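Local coordinates for YlqD protein (PDB 4DCI) that is of unknown function but joins a small beta-sheet to a long, predicted coiled-coil hairpin of two helices and assembles as four copies, at residues T11-P15 against L129-V135; V21-K27 against L106-V112. All blocks are in the same frame, centred on the assembly; numbering follows the deposited sequence.

Contact 1 of 2, residues T11-P15 against L129-V135; sequences TIKRP and LVEKMQV
Arg14 on strand 10-21 and Met133 on the connection 129-135 bring the two backbones to 5.6 Å at their CA atoms, with no backbone hydrogen bond between the segments. That connection begins with a short, weakly bonded helical turn and runs on into strand 136-140, which lies parallel to strand 10-21 in the mixed sheet; Arg14 fastens it just before the strand begins. Its CG stands between the backbone N and the carbonyl carbon (chi1 75°), and from there the extended chain carries the guanidinium to the end of the helical turn. NH1 donates to Lys132 O over 3.3 Å, almost straight at 175°, using a lone pair in the carbonyl plane. The oxygen lies at the edge of the guanidinium, only 3° out of its plane, while Val135 CB lies over one face. NE makes a weak bond to Ser119 OG on strand 111-123, and Leu10 of the third subunit packs on both Arg14 and Val135. A leucine in place of Arg14 would take the guanidinium away and would probably leave Lys132 O and Ser119 OG without this partner. The other side-chain contacts are apolar. Pro15 CD rests 4.2 Å from CE of Met133, a selenomethionine whose bent chain also puts SE 4.1 Å from Arg14 CB. At the start of the helical turn, Ile12 reaches out with its CG1 branch until CD1 lies 3.6 Å from Leu129 CD1.

Contact 2 of 2, residues V21-K27 against L106-V112; sequences VVTPTWK and LEMDQIV
The junction between the helical hairpin and the sheet is built here, where Val21 and Ile111 form an antiparallel, non-hydrogen-bonded pair and Val22 lies against a type II beta turn, Glu107 to Gln110, bonding to it at both its N and its O. Val22 N donates to Gln110 O at 2.7 Å, nearly in line with the carbonyl, and its own O takes Asp109 N on an in-plane lone pair. Asp109 holds the turn's left-handed position (phi 70°), and its carboxylate goes to a salt bridge with Arg140 on strand 136-140. Between these bonds the two methyls of Val22 part company: CG2 meets Val112 CG2 at 3.6 Å and, a little farther off, Leu106 CD1, while CG1 turns to the methyl of Met108. That selenomethionine folds back over the helix start, its SE 3.6 Å from Pro24 CD and its CE at Lys27 CE. Leu106 CD1 also reaches the edge of the Trp26 ring at CZ3. Thr23 is the N-cap of helix 24-60: its OG1 accepts from Trp26 N at 2.9 Å and is bonded as well to Asp141. Lys27, bent at its last two torsions, ties this first turn to the chain leaving helix 69-104; besides a weak bond to Arg104 O, its NZ donates to Leu106 O at 3.0 Å, tilted 25° from the carbonyl plane.

How the contacts relate
Contact 1 and contact 2 lie toward opposite ends of strand 10-21, their centres 27 Å apart and without touching; contact 1 joins the strand to the chain 129-135, contact 2 its far end to the start of strand 111-123. Along the chain, contact 2 falls inside the loop that contact 1 closes. Both are partly buried, but contact 1 has no exposed residue among those that touch and is packed by two other subunits, whereas contact 2 keeps several exposed residues and meets no other chain of the assembly. Their bonding differs accordingly: a single arginine-to-carbonyl bond joins the segments of contact 1, while backbone pairing, a lysine bond and a larger apolar cluster close the base of the helical hairpin in contact 2.

Contact 1 of 2, residues T11-P15 against L129-V135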
loop_
_atom_site.group_PDB
_atom_site.type_symbol
_atom_site.label_atom_id
_atom_site.label_comp_id
_atom_site.label_asym_id
_atom_site.label_seq_id
_atom_site.Cartn_x
_atom_site.Cartn_y
_atom_site.Cartn_z
ATOM N N THR B 11 5.829 -16.631 -19.563
ATOM C CA THR B 11 4.753 -16.897 -18.619
ATOM C C THR B 11 4.404 -15.600 -17.915
ATOM O O THR B 11 5.251 -15.000 -17.256
ATOM C CB THR B 11 5.147 -17.954 -17.573
ATOM O OG1 THR B 11 6.208 -17.436 -16.770
ATOM C CG2 THR B 11 5.620 -19.250 -18.243
ATOM N N ILE B 12 3.163 -15.156 -18.080
ATOM C CA ILE B 12 2.696 -13.918 -17.466
ATOM C C ILE B 12 1.662 -14.249 -16.414
ATOM O O ILE B 12 1.246 -15.393 -16.296
ATOM C CB ILE B 12 2.054 -12.955 -18.488
ATOM C CG1 ILE B 12 0.861 -13.623 -19.183
ATOM C CG2 ILE B 12 3.091 -12.464 -19.484
ATOM C CD1 ILE B 12 -0.036 -12.669 -19.940
ATOM N N LYS B 13 1.237 -13.227 -15.677
ATOM C CA LYS B 13 0.202 -13.348 -14.677
ATOM C C LYS B 13 -1.129 -12.805 -15.218
ATOM O O LYS B 13 -1.161 -11.750 -15.839
ATOM C CB LYS B 13 0.653 -12.589 -13.443
ATOM C CG LYS B 13 -0.459 -12.245 -12.477
ATOM C CD LYS B 13 -0.004 -11.159 -11.523
ATOM C CE LYS B 13 -1.172 -10.530 -10.797
ATOM N NZ LYS B 13 -0.637 -9.448 -9.929
ATOM N N ARG B 14 -2.223 -13.523 -14.976
ATOM C CA ARG B 14 -3.541 -13.143 -15.506
ATOM C C ARG B 14 -4.655 -13.509 -14.528
ATOM O O ARG B 14 -4.559 -14.508 -13.819
ATOM C CB ARG B 14 -3.829 -13.902 -16.800
ATOM C CG ARG B 14 -4.188 -15.343 -16.478
ATOM C CD ARG B 14 -4.899 -16.076 -17.572
ATOM N NE ARG B 14 -4.761 -17.499 -17.318
ATOM C CZ ARG B 14 -5.048 -18.447 -18.196
ATOM N NH1 ARG B 14 -5.497 -18.134 -19.406
ATOM N NH2 ARG B 14 -4.876 -19.713 -17.859
ATOM N N PRO B 15 -5.754 -12.744 -14.537
ATOM C CA PRO B 15 -6.860 -13.073 -13.654
ATOM C C PRO B 15 -7.723 -14.211 -14.219
ATOM O O PRO B 15 -7.789 -14.393 -15.437
ATOM C CB PRO B 15 -7.650 -11.775 -13.645
ATOM C CG PRO B 15 -7.473 -11.237 -15.033
ATOM C CD PRO B 15 -6.105 -11.658 -15.473
ATOM N N LEU B 129 -3.280 -11.505 -26.439
ATOM C CA LEU B 129 -3.093 -11.165 -25.044
ATOM C C LEU B 129 -4.408 -10.898 -24.336
ATOM O O LEU B 129 -4.561 -11.217 -23.154
ATOM C CB LEU B 129 -2.199 -9.942 -24.941
ATOM C CG LEU B 129 -1.491 -9.715 -23.618
ATOM C CD1 LEU B 129 -0.991 -11.024 -23.045
ATOM C CD2 LEU B 129 -0.334 -8.772 -23.852
ATOM N N VAL B 130 -5.354 -10.320 -25.069
ATOM C CA VAL B 130 -6.625 -9.925 -24.488
ATOM C C VAL B 130 -7.499 -11.133 -24.185
ATOM O O VAL B 130 -8.187 -11.165 -23.172
ATOM C CB VAL B 130 -7.364 -8.927 -25.393
ATOM C CG1 VAL B 130 -8.695 -8.526 -24.776
ATOM C CG2 VAL B 130 -6.498 -7.699 -25.609
ATOM N N GLU B 131 -7.455 -12.129 -25.058
ATOM C CA GLU B 131 -8.229 -13.343 -24.864
ATOM C C GLU B 131 -7.626 -14.195 -23.753
ATOM O O GLU B 131 -8.347 -14.881 -23.036
ATOM C CB GLU B 131 -8.339 -14.110 -26.176
ATOM C CG GLU B 131 -8.830 -13.216 -27.303
ATOM C CD GLU B 131 -9.455 -13.964 -28.462
ATOM O OE1 GLU B 131 -8.824 -14.912 -28.992
ATOM O OE2 GLU B 131 -10.582 -13.581 -28.857
ATOM N N LYS B 132 -6.305 -14.127 -23.603
ATOM C CA LYS B 132 -5.598 -14.741 -22.472
ATOM C C LYS B 132 -6.084 -14.237 -21.103
ATOM O O LYS B 132 -6.045 -14.973 -20.124
ATOM C CB LYS B 132 -4.089 -14.490 -22.574
ATOM C CG LYS B 132 -3.401 -15.100 -23.786
ATOM C CD LYS B 132 -3.174 -16.591 -23.621
ATOM C CE LYS B 132 -2.470 -17.173 -24.835
ATOM N NZ LYS B 132 -2.537 -18.661 -24.858
HETATM N N MSE B 133 -6.531 -12.984 -21.043
HETATM C CA MSE B 133 -7.028 -12.383 -19.802
HETATM C C MSE B 133 -8.522 -12.670 -19.578
HETATM O O MSE B 133 -9.170 -12.006 -18.769
HETATM C CB MSE B 133 -6.809 -10.860 -19.809
HETATM C CG MSE B 133 -5.490 -10.395 -20.398
HETATM SE SE MSE B 133 -3.957 -10.655 -19.220
HETATM C CE MSE B 133 -4.201 -9.050 -18.139
ATOM N N GLN B 134 -9.080 -13.645 -20.289
ATOM C CA GLN B 134 -10.528 -13.784 -20.297
ATOM C C GLN B 134 -11.030 -15.189 -20.032
ATOM O O GLN B 134 -12.167 -15.534 -20.381
ATOM C CB GLN B 134 -11.104 -13.247 -21.609
ATOM C CG GLN B 134 -10.777 -11.784 -21.824
ATOM C CD GLN B 134 -11.650 -11.119 -22.865
ATOM O OE1 GLN B 134 -11.873 -11.650 -23.956
ATOM N NE2 GLN B 134 -12.136 -9.932 -22.534
ATOM N N VAL B 135 -10.191 -16.003 -19.408
ATOM C CA VAL B 135 -10.614 -17.334 -19.017
ATOM C C VAL B 135 -11.508 -17.278 -17.766
ATOM O O VAL B 135 -11.245 -16.515 -16.832
ATOM C CB VAL B 135 -9.394 -18.241 -18.811
ATOM C CG1 VAL B 135 -9.787 -19.547 -18.149
ATOM C CG2 VAL B 135 -8.735 -18.521 -20.151
#

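Contact 2 of 2, residues V21-K27 against L106-V112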
loop_
_atom_site.group_PDB
_atom_site.type_symbol
_atom_site.label_atom_id
_atom_site.label_comp_id
_atom_site.label_asym_id
_atom_site.label_seq_id
_atom_site.Cartn_x
_atom_site.Cartn_y
_atom_site.Cartn_z
ATOM N N VAL B 21 -22.812 -21.532 -10.438
ATOM C CA VAL B 21 -24.125 -22.056 -10.775
ATOM C C VAL B 21 -25.019 -21.769 -9.574
ATOM O O VAL B 21 -24.621 -22.013 -8.422
ATOM C CB VAL B 21 -24.079 -23.574 -11.060
ATOM C CG1 VAL B 21 -25.456 -24.103 -11.423
ATOM C CG2 VAL B 21 -23.120 -23.878 -12.194
ATOM N N VAL B 22 -26.209 -21.230 -9.827
ATOM C CA VAL B 22 -27.118 -20.935 -8.723
ATOM C C VAL B 22 -27.697 -22.222 -8.119
ATOM O O VAL B 22 -28.437 -22.970 -8.776
ATOM C CB VAL B 22 -28.235 -19.935 -9.096
ATOM C CG1 VAL B 22 -29.103 -19.649 -7.874
ATOM C CG2 VAL B 22 -27.645 -18.633 -9.622
ATOM N N THR B 23 -27.308 -22.475 -6.871
ATOM C CA THR B 23 -27.831 -23.577 -6.078
ATOM C C THR B 23 -28.437 -22.976 -4.826
ATOM O O THR B 23 -28.131 -21.833 -4.483
ATOM C CB THR B 23 -26.729 -24.549 -5.618
ATOM O OG1 THR B 23 -25.900 -23.913 -4.637
ATOM C CG2 THR B 23 -25.883 -25.032 -6.787
ATOM N N PRO B 24 -29.283 -23.743 -4.122
ATOM C CA PRO B 24 -29.848 -23.216 -2.888
ATOM C C PRO B 24 -28.760 -22.946 -1.846
ATOM O O PRO B 24 -28.769 -21.889 -1.221
ATOM C CB PRO B 24 -30.788 -24.336 -2.423
ATOM C CG PRO B 24 -31.057 -25.153 -3.646
ATOM C CD PRO B 24 -29.765 -25.109 -4.401
ATOM N N THR B 25 -27.818 -23.872 -1.679
ATOM C CA THR B 25 -26.709 -23.661 -0.753
ATOM C C THR B 25 -26.043 -22.338 -1.064
ATOM O O THR B 25 -25.709 -21.576 -0.162
ATOM C CB THR B 25 -25.655 -24.780 -0.839
ATOM O OG1 THR B 25 -26.188 -25.985 -0.277
ATOM C CG2 THR B 25 -24.392 -24.400 -0.074
ATOM N N TRP B 26 -25.880 -22.057 -2.349
ATOM C CA TRP B 26 -25.169 -20.865 -2.769
ATOM C C TRP B 26 -25.917 -19.607 -2.446
ATOM O O TRP B 26 -25.326 -18.644 -1.958
ATOM C CB TRP B 26 -24.834 -20.934 -4.250
ATOM C CG TRP B 26 -24.058 -19.735 -4.718
ATOM C CD1 TRP B 26 -22.676 -19.552 -4.698
ATOM C CD2 TRP B 26 -24.601 -18.491 -5.274
ATOM N NE1 TRP B 26 -22.340 -18.321 -5.201
ATOM C CE2 TRP B 26 -23.448 -17.633 -5.562
ATOM C CE3 TRP B 26 -25.878 -18.022 -5.557
ATOM C CZ2 TRP B 26 -23.592 -16.369 -6.112
ATOM C CZ3 TRP B 26 -26.011 -16.743 -6.111
ATOM C CH2 TRP B 26 -24.894 -15.938 -6.380
ATOM N N LYS B 27 -27.224 -19.610 -2.711
ATOM C CA LYS B 27 -28.077 -18.449 -2.451
ATOM C C LYS B 27 -28.056 -18.012 -0.977
ATOM O O LYS B 27 -27.919 -16.825 -0.697
ATOM C CB LYS B 27 -29.509 -18.702 -2.938
ATOM C CG LYS B 27 -30.411 -17.480 -2.848
ATOM C CD LYS B 27 -31.891 -17.844 -2.791
ATOM C CE LYS B 27 -32.488 -18.024 -4.180
ATOM N NZ LYS B 27 -32.340 -16.814 -5.038
ATOM N N LEU B 106 -32.780 -14.316 -8.201
ATOM C CA LEU B 106 -32.122 -15.345 -9.024
ATOM C C LEU B 106 -32.800 -16.711 -8.947
ATOM O O LEU B 106 -33.263 -17.128 -7.881
ATOM C CB LEU B 106 -30.650 -15.512 -8.639
ATOM C CG LEU B 106 -29.609 -14.481 -9.077
ATOM C CD1 LEU B 106 -28.248 -14.887 -8.530
ATOM C CD2 LEU B 106 -29.555 -14.326 -10.593
ATOM N N GLU B 107 -32.825 -17.407 -10.085
ATOM C CA GLU B 107 -33.395 -18.750 -10.185
ATOM C C GLU B 107 -32.301 -19.810 -10.168
ATOM O O GLU B 107 -31.157 -19.534 -10.535
ATOM C CB GLU B 107 -34.229 -18.882 -11.460
ATOM C CG GLU B 107 -35.557 -18.141 -11.416
ATOM C CD GLU B 107 -35.978 -17.606 -12.774
ATOM O OE1 GLU B 107 -35.093 -17.337 -13.620
ATOM O OE2 GLU B 107 -37.196 -17.441 -12.994
HETATM N N MSE B 108 -32.662 -21.018 -9.734
HETATM C CA MSE B 108 -31.748 -22.159 -9.748
HETATM C C MSE B 108 -31.193 -22.405 -11.147
HETATM O O MSE B 108 -31.882 -22.179 -12.152
HETATM C CB MSE B 108 -32.450 -23.429 -9.251
HETATM C CG MSE B 108 -32.997 -23.369 -7.832
HETATM SE SE MSE B 108 -31.668 -22.866 -6.505
HETATM C CE MSE B 108 -32.177 -21.009 -6.261
ATOM N N ASP B 109 -29.941 -22.853 -11.201
ATOM C CA ASP B 109 -29.269 -23.204 -12.462
ATOM C C ASP B 109 -28.915 -22.019 -13.377
ATOM O O ASP B 109 -28.389 -22.213 -14.478
ATOM C CB ASP B 109 -30.055 -24.280 -13.224
ATOM C CG ASP B 109 -30.142 -25.586 -12.462
ATOM O OD1 ASP B 109 -29.194 -25.911 -11.715
ATOM O OD2 ASP B 109 -31.160 -26.295 -12.611
ATOM N N GLN B 110 -29.196 -20.801 -12.925
ATOM C CA GLN B 110 -28.637 -19.621 -13.564
ATOM C C GLN B 110 -27.149 -19.539 -13.230
ATOM O O GLN B 110 -26.683 -20.144 -12.255
ATOM C CB GLN B 110 -29.334 -18.372 -13.059
ATOM C CG GLN B 110 -30.494 -17.901 -13.906
ATOM C CD GLN B 110 -31.019 -16.569 -13.417
ATOM O OE1 GLN B 110 -31.796 -16.507 -12.464
ATOM N NE2 GLN B 110 -30.582 -15.491 -14.058
ATOM N N ILE B 111 -26.405 -18.787 -14.032
ATOM C CA ILE B 111 -24.963 -18.669 -13.824
ATOM C C ILE B 111 -24.549 -17.228 -13.564
ATOM O O ILE B 111 -24.903 -16.329 -14.324
ATOM C CB ILE B 111 -24.174 -19.265 -15.004
ATOM C CG1 ILE B 111 -24.320 -20.790 -14.998
ATOM C CG2 ILE B 111 -22.708 -18.857 -14.927
ATOM C CD1 ILE B 111 -23.771 -21.489 -16.223
ATOM N N VAL B 112 -23.794 -17.019 -12.485
ATOM C CA VAL B 112 -23.475 -15.674 -12.007
ATOM C C VAL B 112 -21.978 -15.435 -11.841
ATOM O O VAL B 112 -21.229 -16.337 -11.469
ATOM C CB VAL B 112 -24.149 -15.396 -10.649
ATOM C CG1 VAL B 112 -24.115 -13.911 -10.322
ATOM C CG2 VAL B 112 -25.581 -15.866 -10.670
#